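Local coordinates for nodulation protein S (PDB 3OFJ), which is probably an S-adenosylmethionine-dependent methyltransferase that takes part in the synthesis of rhizobial Nod factors, at residues A[37-42]-A[63-68]; A[104-109]-A[138-143]; A[168-173]-A[196-201]; A[180-185]-A[200-205]. All coordinates share one frame; numbering follows the deposited sequence.

Overall arrangement
All four contacts belong to one seven-stranded mixed sheet and the helices that cover it. Contacts 1 and 2 have centres about 22 Å apart, on opposite sides of the chain's centre, and each contains residues that bind S-adenosyl-L-homocysteine. Contact 3 is buried and wholly apolar; the other three are partly buried. Contacts 1 and 4 add polar bonds, a lysine–imidazole bond in the first, backbone bonds and a salt bridge in the second, while contact 2 is mainly apolar with a methionine sulfur beside a phenylalanine ring. Contacts 3 and 4 share A200 and R201 on strand 197-203, their centres about 12 Å apart. Contact 1 reaches contact 3 through Q41 and L199, while contact 2 meets contact 4 through V141 and L180.

Contact 1 (A[37-42]-A[63-68]); sequences ERHTQL and GAFTEK
The imidazole of H39 is held at its edge by one polar bond: K68 NZ donates to H39 ND1 over 2.9 Å, lying 9° out of the ring plane. The lysine crosses the histidine side chain at about a right angle, and its bend at the last torsion (chi4 127°) carries NZ to the nitrogen. At the edge, too, A64 CB approaches H39 CE1 to 3.3 Å.

Aromatic contact occupies a face of that imidazole. F65 turns its ring edge to it in a T-shaped pair, with centroids 5.5 Å apart and planes at 77°, and F65 CD1 stands over the imidazole centre. F65 CB adds an off-centre CH-pi contact with the same ring. H39 and R38 both bind S-adenosyl-L-homocysteine, so the contact includes residues of that site in a Rossmann-like methyltransferase, where helix 64-69 follows the first strand of the sheet, 52-58. The axes of the segments 37-42 and 64-68 cross at -40°.

A further apolar contact joins L42 CB to F65 CE1 at 3.6 Å. F65 CG is anti to its backbone N (chi1 -168°), which sends the ring toward helix 33-47; L42 and F65 both also touch V119 of strand 115-120.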
loop_
_atom_site.group_PDB
_atom_site.type_symbol
_atom_site.label_atom_id
_atom_site.label_comp_id
_atom_site.label_asym_id
_atom_site.label_seq_id
_atom_site.Cartn_x
_atom_site.Cartn_y
_atom_site.Cartn_z
ATOM N N GLU A 37 15.864 -0.303 -0.541
ATOM C CA GLU A 37 15.506 -0.225 -1.969
ATOM C C GLU A 37 13.981 -0.261 -2.186
ATOM O O GLU A 37 13.427 0.477 -3.018
ATOM C CB GLU A 37 16.222 -1.335 -2.782
ATOM C CG GLU A 37 15.979 -1.329 -4.330
ATOM C CD GLU A 37 16.710 -0.203 -5.066
ATOM O OE1 GLU A 37 17.970 -0.234 -5.040
ATOM O OE2 GLU A 37 16.048 0.704 -5.659
ATOM N N ARG A 38 13.306 -1.092 -1.409
ATOM C CA ARG A 38 11.887 -1.313 -1.593
ATOM C C ARG A 38 11.121 -0.026 -1.252
ATOM O O ARG A 38 10.255 0.429 -2.021
ATOM C CB ARG A 38 11.453 -2.493 -0.722
ATOM C CG ARG A 38 10.049 -2.964 -0.944
ATOM C CD ARG A 38 9.724 -4.111 0.033
ATOM N NE ARG A 38 9.351 -3.629 1.372
ATOM C CZ ARG A 38 8.152 -3.155 1.690
ATOM N NH1 ARG A 38 7.193 -3.097 0.769
ATOM N NH2 ARG A 38 7.914 -2.721 2.928
ATOM N N HIS A 39 11.484 0.559 -0.108
ATOM C CA HIS A 39 10.974 1.853 0.324
ATOM C C HIS A 39 11.222 2.975 -0.710
ATOM O O HIS A 39 10.431 3.893 -0.829
ATOM C CB HIS A 39 11.593 2.197 1.678
ATOM C CG HIS A 39 10.742 1.800 2.847
ATOM N ND1 HIS A 39 10.669 2.547 4.003
ATOM C CD2 HIS A 39 9.896 0.752 3.027
ATOM C CE1 HIS A 39 9.830 1.969 4.849
ATOM N NE2 HIS A 39 9.349 0.877 4.283
ATOM N N THR A 40 12.318 2.871 -1.462
ATOM C CA THR A 40 12.714 3.908 -2.400
ATOM C C THR A 40 11.883 3.826 -3.680
ATOM O O THR A 40 11.440 4.844 -4.223
ATOM C CB THR A 40 14.232 3.824 -2.695
ATOM O OG1 THR A 40 14.961 4.201 -1.521
ATOM C CG2 THR A 40 14.620 4.725 -3.848
ATOM N N GLN A 41 11.667 2.602 -4.138
ATOM C CA GLN A 41 10.771 2.312 -5.247
ATOM C C GLN A 41 9.336 2.698 -4.909
ATOM O O GLN A 41 8.651 3.386 -5.691
ATOM C CB GLN A 41 10.841 0.814 -5.574
ATOM C CG GLN A 41 12.222 0.347 -6.106
ATOM C CD GLN A 41 12.663 1.115 -7.371
ATOM O OE1 GLN A 41 11.822 1.572 -8.168
ATOM N NE2 GLN A 41 13.984 1.257 -7.559
ATOM N N LEU A 42 8.862 2.266 -3.745
ATOM C CA LEU A 42 7.518 2.616 -3.324
ATOM C C LEU A 42 7.344 4.103 -3.360
ATOM O O LEU A 42 6.329 4.616 -3.862
ATOM C CB LEU A 42 7.273 2.126 -1.917
ATOM C CG LEU A 42 6.678 0.718 -1.948
ATOM C CD1 LEU A 42 6.896 0.026 -0.634
ATOM C CD2 LEU A 42 5.191 0.822 -2.274
ATOM N N GLY A 63 5.600 2.262 10.873
ATOM C CA GLY A 63 5.543 3.686 10.494
ATOM C C GLY A 63 6.709 4.169 9.619
ATOM O O GLY A 63 6.807 5.398 9.324
ATOM N N ALA A 64 7.586 3.228 9.211
ATOM C CA ALA A 64 8.790 3.564 8.447
ATOM C C ALA A 64 8.383 4.297 7.167
ATOM O O ALA A 64 8.868 5.432 6.943
ATOM C CB ALA A 64 9.633 2.354 8.162
ATOM N N PHE A 65 7.452 3.726 6.383
ATOM C CA PHE A 65 7.027 4.336 5.107
ATOM C C PHE A 65 6.180 5.580 5.304
ATOM O O PHE A 65 6.228 6.514 4.479
ATOM C CB PHE A 65 6.258 3.352 4.191
ATOM C CG PHE A 65 6.088 3.864 2.806
ATOM C CD1 PHE A 65 7.175 3.990 1.977
ATOM C CD2 PHE A 65 4.872 4.289 2.365
ATOM C CE1 PHE A 65 7.062 4.503 0.748
ATOM C CE2 PHE A 65 4.712 4.781 1.118
ATOM C CZ PHE A 65 5.819 4.897 0.298
ATOM N N THR A 66 5.395 5.619 6.392
ATOM C CA THR A 66 4.436 6.723 6.560
ATOM C C THR A 66 5.234 7.991 6.704
ATOM O O THR A 66 4.867 9.063 6.200
ATOM C CB THR A 66 3.603 6.560 7.796
ATOM O OG1 THR A 66 2.901 5.324 7.729
ATOM C CG2 THR A 66 2.630 7.655 7.893
ATOM N N GLU A 67 6.345 7.820 7.387
ATOM C CA GLU A 67 7.305 8.868 7.657
ATOM C C GLU A 67 7.897 9.478 6.392
ATOM O O GLU A 67 8.228 10.645 6.408
ATOM C CB GLU A 67 8.403 8.246 8.490
ATOM C CG GLU A 67 9.559 9.096 8.785
ATOM C CD GLU A 67 10.372 8.421 9.875
ATOM O OE1 GLU A 67 10.667 7.197 9.667
ATOM O OE2 GLU A 67 10.648 9.083 10.931
ATOM N N LYS A 68 8.017 8.689 5.320
ATOM C CA LYS A 68 8.583 9.145 4.073
ATOM C C LYS A 68 7.527 9.812 3.199
ATOM O O LYS A 68 7.837 10.777 2.429
ATOM C CB LYS A 68 9.195 7.959 3.344
ATOM C CG LYS A 68 10.362 7.392 4.138
ATOM C CD LYS A 68 10.853 6.092 3.546
ATOM C CE LYS A 68 12.239 5.988 3.892
ATOM N NZ LYS A 68 12.526 4.722 4.551
#

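Contact 2 (A[104-109]-A[138-143]); sequences TDILQF and DNMVKM
I106 is the main projection from the loop side: its CD1 and its CG1/CG2 part fit against two methionines, M143 and M140. I106 CD1 meets the methyl of M143, CE, at 3.4 Å, the two side chains sliding past each other in opposite directions. Across that line M140 runs at about a right angle to I106, with its CE 3.9 Å from I106 CG1 and also near the CG2 branch. The isoleucine chi1 of -166° puts CG1 anti to the backbone N, where it meets M140 CE, and chi2 turns CD1 to M143 CE.

M143 is itself a wedge. A bend at its last torsion (chi3 -72°) lets CE fill the gap between I106 and F109, while SD lies 4.0 Å from F109 CE2. This is a Met-aromatic contact of oblique geometry: the sulfur is 5.0 Å from the ring centroid and 64° off the normal.

Within the loop D105 OD2 accepts from Q108 N at 2.8 Å, an Asx motif, with a weaker bond from L107 N. D105 and I106 both bind S-adenosyl-L-homocysteine, so the loop contributes to that site as well as to this interface.

The loop follows strand 99-102 and lies against the end of helix 130-142. Beneath the interface I106 and M140 rest on I58, and M143 on L56, of strand 52-58, while I106 and F109 also touch I79 of strand 73-79.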
loop_
_atom_site.group_PDB
_atom_site.type_symbol
_atom_site.label_atom_id
_atom_site.label_comp_id
_atom_site.label_asym_id
_atom_site.label_seq_id
_atom_site.Cartn_x
_atom_site.Cartn_y
_atom_site.Cartn_z
ATOM N N THR A 104 -8.821 -0.383 11.347
ATOM C CA THR A 104 -9.858 -1.074 10.593
ATOM C C THR A 104 -9.146 -1.644 9.395
ATOM O O THR A 104 -7.999 -1.323 9.183
ATOM C CB THR A 104 -11.024 -0.125 10.137
ATOM O OG1 THR A 104 -12.046 -0.908 9.525
ATOM C CG2 THR A 104 -10.582 0.897 9.090
ATOM N N ASP A 105 -9.829 -2.455 8.609
ATOM C CA ASP A 105 -9.248 -3.121 7.463
ATOM C C ASP A 105 -9.906 -2.571 6.209
ATOM O O ASP A 105 -10.926 -1.914 6.285
ATOM C CB ASP A 105 -9.484 -4.642 7.573
ATOM C CG ASP A 105 -10.925 -4.982 7.845
ATOM O OD1 ASP A 105 -11.242 -5.348 9.007
ATOM O OD2 ASP A 105 -11.761 -4.805 6.923
ATOM N N ILE A 106 -9.362 -2.904 5.056
ATOM C CA ILE A 106 -9.893 -2.429 3.789
ATOM C C ILE A 106 -11.233 -3.074 3.346
ATOM O O ILE A 106 -11.836 -2.637 2.351
ATOM C CB ILE A 106 -8.825 -2.560 2.698
ATOM C CG1 ILE A 106 -9.197 -1.767 1.449
ATOM C CG2 ILE A 106 -8.510 -4.034 2.434
ATOM C CD1 ILE A 106 -9.522 -0.304 1.699
ATOM N N LEU A 107 -11.715 -4.085 4.050
ATOM C CA LEU A 107 -13.044 -4.610 3.733
ATOM C C LEU A 107 -14.067 -3.713 4.404
ATOM O O LEU A 107 -15.087 -3.346 3.815
ATOM C CB LEU A 107 -13.223 -6.065 4.203
ATOM C CG LEU A 107 -12.256 -7.151 3.697
ATOM C CD1 LEU A 107 -12.446 -8.496 4.437
ATOM C CD2 LEU A 107 -12.465 -7.346 2.224
ATOM N N GLN A 108 -13.784 -3.342 5.646
ATOM C CA GLN A 108 -14.762 -2.628 6.451
ATOM C C GLN A 108 -14.706 -1.124 6.247
ATOM O O GLN A 108 -15.640 -0.449 6.589
ATOM C CB GLN A 108 -14.540 -2.929 7.929
ATOM C CG GLN A 108 -14.956 -4.312 8.402
ATOM C CD GLN A 108 -15.262 -4.332 9.913
ATOM O OE1 GLN A 108 -15.311 -5.403 10.529
ATOM N NE2 GLN A 108 -15.477 -3.140 10.514
ATOM N N PHE A 109 -13.613 -0.589 5.736
ATOM C CA PHE A 109 -13.424 0.837 5.678
ATOM C C PHE A 109 -14.083 1.514 4.463
ATOM O O PHE A 109 -14.099 0.959 3.339
ATOM C CB PHE A 109 -11.905 1.064 5.627
ATOM C CG PHE A 109 -11.471 2.511 5.479
ATOM C CD1 PHE A 109 -11.546 3.403 6.552
ATOM C CD2 PHE A 109 -10.966 2.972 4.273
ATOM C CE1 PHE A 109 -11.134 4.759 6.417
ATOM C CE2 PHE A 109 -10.542 4.315 4.115
ATOM C CZ PHE A 109 -10.616 5.214 5.182
ATOM N N ASP A 138 -12.030 -4.008 -5.023
ATOM C CA ASP A 138 -13.165 -3.130 -5.332
ATOM C C ASP A 138 -13.243 -1.896 -4.433
ATOM O O ASP A 138 -13.549 -0.782 -4.900
ATOM C CB ASP A 138 -14.513 -3.842 -5.166
ATOM C CG ASP A 138 -14.787 -4.901 -6.220
ATOM O OD1 ASP A 138 -13.889 -5.261 -7.060
ATOM O OD2 ASP A 138 -15.951 -5.392 -6.176
ATOM N N ASN A 139 -13.037 -2.092 -3.132
ATOM C CA ASN A 139 -13.099 -0.952 -2.249
ATOM C C ASN A 139 -12.004 0.044 -2.618
ATOM O O ASN A 139 -12.292 1.222 -2.735
ATOM C CB ASN A 139 -13.097 -1.348 -0.784
ATOM C CG ASN A 139 -14.218 -2.330 -0.452
ATOM O OD1 ASN A 139 -14.276 -2.851 0.671
ATOM N ND2 ASN A 139 -15.117 -2.603 -1.433
ATOM N N MET A 140 -10.784 -0.432 -2.860
ATOM C CA MET A 140 -9.672 0.436 -3.251
ATOM C C MET A 140 -10.025 1.234 -4.482
ATOM O O MET A 140 -9.876 2.432 -4.500
ATOM C CB MET A 140 -8.434 -0.383 -3.517
ATOM C CG MET A 140 -7.837 -0.879 -2.227
ATOM S SD MET A 140 -6.486 -2.038 -2.514
ATOM C CE MET A 140 -6.707 -3.217 -1.143
ATOM N N VAL A 141 -10.542 0.565 -5.499
ATOM C CA VAL A 141 -10.947 1.200 -6.743
ATOM C C VAL A 141 -12.069 2.237 -6.515
ATOM O O VAL A 141 -12.032 3.308 -7.112
ATOM C CB VAL A 141 -11.339 0.107 -7.809
ATOM C CG1 VAL A 141 -11.756 0.736 -9.109
ATOM C CG2 VAL A 141 -10.173 -0.828 -8.065
ATOM N N LYS A 142 -13.043 1.908 -5.659
ATOM C CA LYS A 142 -14.142 2.788 -5.282
ATOM C C LYS A 142 -13.695 4.085 -4.593
ATOM O O LYS A 142 -14.503 5.034 -4.387
ATOM C CB LYS A 142 -15.065 2.067 -4.305
ATOM C CG LYS A 142 -16.197 1.256 -4.929
ATOM C CD LYS A 142 -16.948 0.340 -3.893
ATOM C CE LYS A 142 -17.676 1.135 -2.792
ATOM N NZ LYS A 142 -18.347 0.252 -1.785
ATOM N N MET A 143 -12.434 4.142 -4.188
ATOM C CA MET A 143 -12.018 5.254 -3.370
ATOM C C MET A 143 -10.930 6.024 -4.055
ATOM O O MET A 143 -10.413 7.003 -3.481
ATOM C CB MET A 143 -11.517 4.767 -2.024
ATOM C CG MET A 143 -12.519 4.005 -1.248
ATOM S SD MET A 143 -11.915 3.722 0.433
ATOM C CE MET A 143 -10.629 2.501 0.205
#

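Contact 3 (A[168-173]-A[196-201]); sequences GAETVI and DCLLAR
L198 and I173 bury the most surface here, and they meet tip to tip. I173 CD1 reaches L198 CG at 3.8 Å and lies equally near L198 CD2, so the delta methyl of the isoleucine sits against the branch point of the leucine. L198 sends CG anti to its backbone N (chi1 156°), and its CB points to the helix, which brings CD2 over the first turn.

L198 also spans to the start of helix 169-179. Its CB is 4.0 Å from A169 CB, and its CD2 fills the angle between that methyl and I173 CD1; at the outer margin E170 CG comes within 4.4 Å of L198 CD2. The carboxylate of E170 is engaged elsewhere, OE1 accepting from the backbone N of D157.

This is a helix laid on a sheet: the axes of 169-173 and 197-201 are 9.4 Å apart and only 20° from parallel. That direction lets successive inward residues of the helix, A169 and I173, match L198 and A200, alternate residues of the strand that face it. No hydrogen bond crosses the interface.

I173 has a second footing on the strand, with CD1 3.9 Å from A200 CB and CG1 close behind. On the same face R185 of strand 181-187 touches both I173 and L198, while A169 also packs on F152 and S154 of strand 148-155.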
loop_
_atom_site.group_PDB
_atom_site.type_symbol
_atom_site.label_atom_id
_atom_site.label_comp_id
_atom_site.label_asym_id
_atom_site.label_seq_id
_atom_site.Cartn_x
_atom_site.Cartn_y
_atom_site.Cartn_z
ATOM N N GLY A 168 -0.480 -13.448 -3.504
ATOM C CA GLY A 168 0.361 -12.262 -3.424
ATOM C C GLY A 168 0.420 -11.503 -4.735
ATOM O O GLY A 168 -0.525 -11.525 -5.523
ATOM N N ALA A 169 1.560 -10.868 -4.981
ATOM C CA ALA A 169 1.728 -9.875 -6.039
ATOM C C ALA A 169 1.084 -10.162 -7.388
ATOM O O ALA A 169 0.386 -9.311 -7.913
ATOM C CB ALA A 169 3.195 -9.519 -6.213
ATOM N N GLU A 170 1.313 -11.328 -7.976
ATOM C CA GLU A 170 0.856 -11.556 -9.366
ATOM C C GLU A 170 -0.672 -11.709 -9.498
ATOM O O GLU A 170 -1.269 -11.227 -10.469
ATOM C CB GLU A 170 1.574 -12.765 -10.000
ATOM C CG GLU A 170 3.090 -12.606 -10.170
ATOM C CD GLU A 170 3.904 -13.140 -8.982
ATOM O OE1 GLU A 170 3.427 -13.093 -7.818
ATOM O OE2 GLU A 170 5.042 -13.610 -9.215
ATOM N N THR A 171 -1.281 -12.377 -8.517
ATOM C CA THR A 171 -2.730 -12.573 -8.466
ATOM C C THR A 171 -3.439 -11.255 -8.238
ATOM O O THR A 171 -4.401 -10.938 -8.922
ATOM C CB THR A 171 -3.152 -13.563 -7.368
ATOM O OG1 THR A 171 -2.286 -14.703 -7.398
ATOM C CG2 THR A 171 -4.596 -14.024 -7.595
ATOM N N VAL A 172 -2.958 -10.493 -7.269
ATOM C CA VAL A 172 -3.481 -9.147 -7.013
ATOM C C VAL A 172 -3.291 -8.255 -8.235
ATOM O O VAL A 172 -4.169 -7.469 -8.581
ATOM C CB VAL A 172 -2.850 -8.509 -5.751
ATOM C CG1 VAL A 172 -3.419 -7.146 -5.506
ATOM C CG2 VAL A 172 -3.137 -9.356 -4.545
ATOM N N ILE A 173 -2.166 -8.405 -8.916
ATOM C CA ILE A 173 -1.894 -7.547 -10.050
ATOM C C ILE A 173 -2.767 -7.928 -11.222
ATOM O O ILE A 173 -3.027 -7.110 -12.084
ATOM C CB ILE A 173 -0.399 -7.487 -10.436
ATOM C CG1 ILE A 173 0.305 -6.403 -9.602
ATOM C CG2 ILE A 173 -0.259 -7.116 -11.895
ATOM C CD1 ILE A 173 1.792 -6.654 -9.303
ATOM N N ASP A 196 12.223 -10.678 -1.864
ATOM C CA ASP A 196 12.070 -10.656 -3.303
ATOM C C ASP A 196 10.626 -10.266 -3.468
ATOM O O ASP A 196 9.750 -10.932 -2.911
ATOM C CB ASP A 196 12.321 -12.041 -3.917
ATOM N N CYS A 197 10.375 -9.183 -4.209
ATOM C CA CYS A 197 9.014 -8.602 -4.323
ATOM C C CYS A 197 8.738 -7.701 -5.545
ATOM O O CYS A 197 9.632 -7.281 -6.271
ATOM C CB CYS A 197 8.544 -7.955 -2.982
ATOM S SG CYS A 197 9.053 -6.276 -2.623
ATOM N N LEU A 198 7.470 -7.461 -5.802
ATOM C CA LEU A 198 7.106 -6.809 -7.016
ATOM C C LEU A 198 6.176 -5.637 -6.729
ATOM O O LEU A 198 5.246 -5.761 -5.932
ATOM C CB LEU A 198 6.446 -7.828 -7.914
ATOM C CG LEU A 198 5.483 -7.370 -9.008
ATOM C CD1 LEU A 198 6.040 -6.287 -9.940
ATOM C CD2 LEU A 198 4.999 -8.630 -9.782
ATOM N N LEU A 199 6.429 -4.508 -7.379
ATOM C CA LEU A 199 5.658 -3.300 -7.155
ATOM C C LEU A 199 5.090 -2.868 -8.480
ATOM O O LEU A 199 5.739 -2.974 -9.470
ATOM C CB LEU A 199 6.541 -2.168 -6.550
ATOM C CG LEU A 199 7.743 -2.562 -5.675
ATOM C CD1 LEU A 199 8.409 -1.356 -5.233
ATOM C CD2 LEU A 199 7.388 -3.422 -4.450
ATOM N N ALA A 200 3.888 -2.349 -8.500
ATOM C CA ALA A 200 3.319 -1.893 -9.753
ATOM C C ALA A 200 2.504 -0.653 -9.467
ATOM O O ALA A 200 2.048 -0.463 -8.347
ATOM C CB ALA A 200 2.416 -2.969 -10.343
ATOM N N ARG A 201 2.295 0.178 -10.476
ATOM C CA ARG A 201 1.636 1.419 -10.262
ATOM C C ARG A 201 0.560 1.492 -11.294
ATOM O O ARG A 201 0.827 1.369 -12.470
ATOM C CB ARG A 201 2.626 2.570 -10.350
ATOM C CG ARG A 201 2.033 3.935 -10.640
ATOM C CD ARG A 201 2.990 4.985 -10.202
ATOM N NE ARG A 201 2.357 6.291 -10.240
ATOM C CZ ARG A 201 2.416 7.110 -11.290
ATOM N NH1 ARG A 201 3.105 6.761 -12.378
ATOM N NH2 ARG A 201 1.790 8.283 -11.245
#

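Contact 4 (A[180-185]-A[200-205]); sequences LTEVER and ARFRNP
A classic beta bulge interrupts the pairing of these strands: V183 and E184 both face R201, and the register shifts by one between E182 and E184. The carbonyl of R201 takes two donors, V183 N at 2.6 Å, nearly in line with the C=O, and E184 N in a weak bond of 3.4 Å. Beyond the bulge R201 N donates to E184 O. Before it T181 and R203 form a hydrogen-bonded pair, R203 N to T181 O measuring 2.7 Å, with T181 N returning a bond to R203 O.

On the face carrying E182, R185 and F202, the guanidinium of R185 grips the E182 carboxylate side-on. R185 NE reaches E182 OE2 at 2.9 Å, with the oxygen close to the guanidinium plane. R185 NH2 meets E182 OE1 at 3.1 Å, and both oxygens use their syn lone pairs. Holding both oxygens limits rotation of the carboxylate, whose plane stands 80° from the F202 ring. F202 CE1 packs on E182 CB, and L180 CD1 lies 3.7 Å from F202 CB, the two side chains crossing at about a right angle.

At the bulge, V183 CG2 approaches R203 NE to 3.7 Å, at the edge of the guanidinium. V183 and R201 point the same way, side by side. E184 OE2 has its salt-bridge partner in R44 of helix 33-47.

Together the strands form the antiparallel hairpin 181-187/197-203 at the edge of the sheet, with the strand order 3-2-1-4-5-7-6 and reversed strand 7 between 5 and 6 that mark the class I methyltransferase fold.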
loop_
_atom_site.group_PDB
_atom_site.type_symbol
_atom_site.label_atom_id
_atom_site.label_comp_id
_atom_site.label_asym_id
_atom_site.label_seq_id
_atom_site.Cartn_x
_atom_site.Cartn_y
_atom_site.Cartn_z
ATOM N N LEU A 180 -8.139 -1.212 -13.381
ATOM C CA LEU A 180 -7.194 -0.111 -13.465
ATOM C C LEU A 180 -6.162 -0.301 -14.589
ATOM O O LEU A 180 -5.976 -1.407 -15.106
ATOM C CB LEU A 180 -6.465 -0.017 -12.128
ATOM C CG LEU A 180 -7.238 0.305 -10.846
ATOM C CD1 LEU A 180 -6.278 0.420 -9.640
ATOM C CD2 LEU A 180 -8.041 1.577 -11.010
ATOM N N THR A 181 -5.506 0.788 -14.973
ATOM C CA THR A 181 -4.420 0.740 -15.955
ATOM C C THR A 181 -3.059 0.666 -15.242
ATOM O O THR A 181 -2.608 1.635 -14.601
ATOM C CB THR A 181 -4.439 1.992 -16.923
ATOM O OG1 THR A 181 -5.706 2.103 -17.578
ATOM C CG2 THR A 181 -3.337 1.916 -17.969
ATOM N N GLU A 182 -2.407 -0.482 -15.349
ATOM C CA GLU A 182 -0.997 -0.563 -14.999
ATOM C C GLU A 182 -0.215 0.498 -15.795
ATOM O O GLU A 182 -0.340 0.580 -17.027
ATOM C CB GLU A 182 -0.450 -1.949 -15.303
ATOM C CG GLU A 182 1.021 -1.986 -15.180
ATOM C CD GLU A 182 1.546 -3.307 -14.690
ATOM O OE1 GLU A 182 0.746 -4.149 -14.242
ATOM O OE2 GLU A 182 2.782 -3.495 -14.751
ATOM N N VAL A 183 0.572 1.305 -15.092
ATOM C CA VAL A 183 1.420 2.330 -15.708
ATOM C C VAL A 183 2.886 1.882 -15.751
ATOM O O VAL A 183 3.626 2.230 -16.654
ATOM C CB VAL A 183 1.352 3.644 -14.908
ATOM C CG1 VAL A 183 2.407 4.627 -15.409
ATOM C CG2 VAL A 183 -0.013 4.261 -15.008
ATOM N N GLU A 184 3.291 1.106 -14.755
ATOM C CA GLU A 184 4.691 0.832 -14.507
ATOM C C GLU A 184 4.810 -0.276 -13.478
ATOM O O GLU A 184 3.916 -0.467 -12.648
ATOM C CB GLU A 184 5.351 2.090 -13.929
ATOM C CG GLU A 184 6.870 2.106 -13.975
ATOM C CD GLU A 184 7.442 3.298 -13.244
ATOM O OE1 GLU A 184 6.710 4.294 -12.954
ATOM O OE2 GLU A 184 8.637 3.218 -12.934
ATOM N N ARG A 185 5.926 -1.000 -13.528
ATOM C CA ARG A 185 6.264 -1.911 -12.449
ATOM C C ARG A 185 7.764 -1.972 -12.224
ATOM O O ARG A 185 8.542 -1.549 -13.069
ATOM C CB ARG A 185 5.692 -3.316 -12.698
ATOM C CG ARG A 185 6.494 -4.175 -13.660
ATOM C CD ARG A 185 5.996 -5.615 -13.626
ATOM N NE ARG A 185 4.568 -5.688 -13.931
ATOM C CZ ARG A 185 3.813 -6.783 -13.827
ATOM N NH1 ARG A 185 4.350 -7.928 -13.402
ATOM N NH2 ARG A 185 2.506 -6.730 -14.132
ATOM N N ALA A 200 3.888 -2.349 -8.500
ATOM C CA ALA A 200 3.319 -1.893 -9.753
ATOM C C ALA A 200 2.504 -0.653 -9.467
ATOM O O ALA A 200 2.048 -0.463 -8.347
ATOM C CB ALA A 200 2.416 -2.969 -10.343
ATOM N N ARG A 201 2.295 0.178 -10.476
ATOM C CA ARG A 201 1.636 1.419 -10.262
ATOM C C ARG A 201 0.560 1.492 -11.294
ATOM O O ARG A 201 0.827 1.369 -12.470
ATOM C CB ARG A 201 2.626 2.570 -10.350
ATOM C CG ARG A 201 2.033 3.935 -10.640
ATOM C CD ARG A 201 2.990 4.985 -10.202
ATOM N NE ARG A 201 2.357 6.291 -10.240
ATOM C CZ ARG A 201 2.416 7.110 -11.290
ATOM N NH1 ARG A 201 3.105 6.761 -12.378
ATOM N NH2 ARG A 201 1.790 8.283 -11.245
ATOM N N PHE A 202 -0.671 1.691 -10.822
ATOM C CA PHE A 202 -1.850 1.738 -11.649
ATOM C C PHE A 202 -2.418 3.148 -11.592
ATOM O O PHE A 202 -2.286 3.847 -10.562
ATOM C CB PHE A 202 -2.875 0.702 -11.143
ATOM C CG PHE A 202 -2.366 -0.715 -11.203
ATOM C CD1 PHE A 202 -2.613 -1.504 -12.297
ATOM C CD2 PHE A 202 -1.617 -1.242 -10.179
ATOM C CE1 PHE A 202 -2.107 -2.796 -12.369
ATOM C CE2 PHE A 202 -1.111 -2.539 -10.246
ATOM C CZ PHE A 202 -1.353 -3.310 -11.340
ATOM N N ARG A 203 -3.035 3.557 -12.703
ATOM C CA ARG A 203 -3.818 4.793 -12.801
ATOM C C ARG A 203 -5.290 4.427 -12.805
ATOM O O ARG A 203 -5.685 3.384 -13.347
ATOM C CB ARG A 203 -3.489 5.486 -14.117
ATOM C CG ARG A 203 -4.148 6.833 -14.425
ATOM C CD ARG A 203 -3.438 7.487 -15.682
ATOM N NE ARG A 203 -1.963 7.346 -15.623
ATOM C CZ ARG A 203 -1.088 8.300 -15.257
ATOM N NH1 ARG A 203 -1.504 9.539 -14.953
ATOM N NH2 ARG A 203 0.221 8.019 -15.200
ATOM N N ASN A 204 -6.114 5.267 -12.206
ATOM C CA ASN A 204 -7.521 5.072 -12.351
ATOM C C ASN A 204 -7.973 5.891 -13.556
ATOM O O ASN A 204 -7.875 7.129 -13.505
ATOM C CB ASN A 204 -8.244 5.530 -11.094
ATOM C CG ASN A 204 -9.745 5.340 -11.187
ATOM O OD1 ASN A 204 -10.236 4.394 -11.826
ATOM N ND2 ASN A 204 -10.484 6.236 -10.548
ATOM N N PRO A 205 -8.436 5.226 -14.649
ATOM C CA PRO A 205 -8.955 5.961 -15.815
ATOM C C PRO A 205 -10.166 6.878 -15.477
ATOM O O PRO A 205 -11.209 6.416 -14.936
ATOM C CB PRO A 205 -9.371 4.842 -16.762
ATOM C CG PRO A 205 -9.566 3.648 -15.877
ATOM C CD PRO A 205 -8.488 3.772 -14.881
#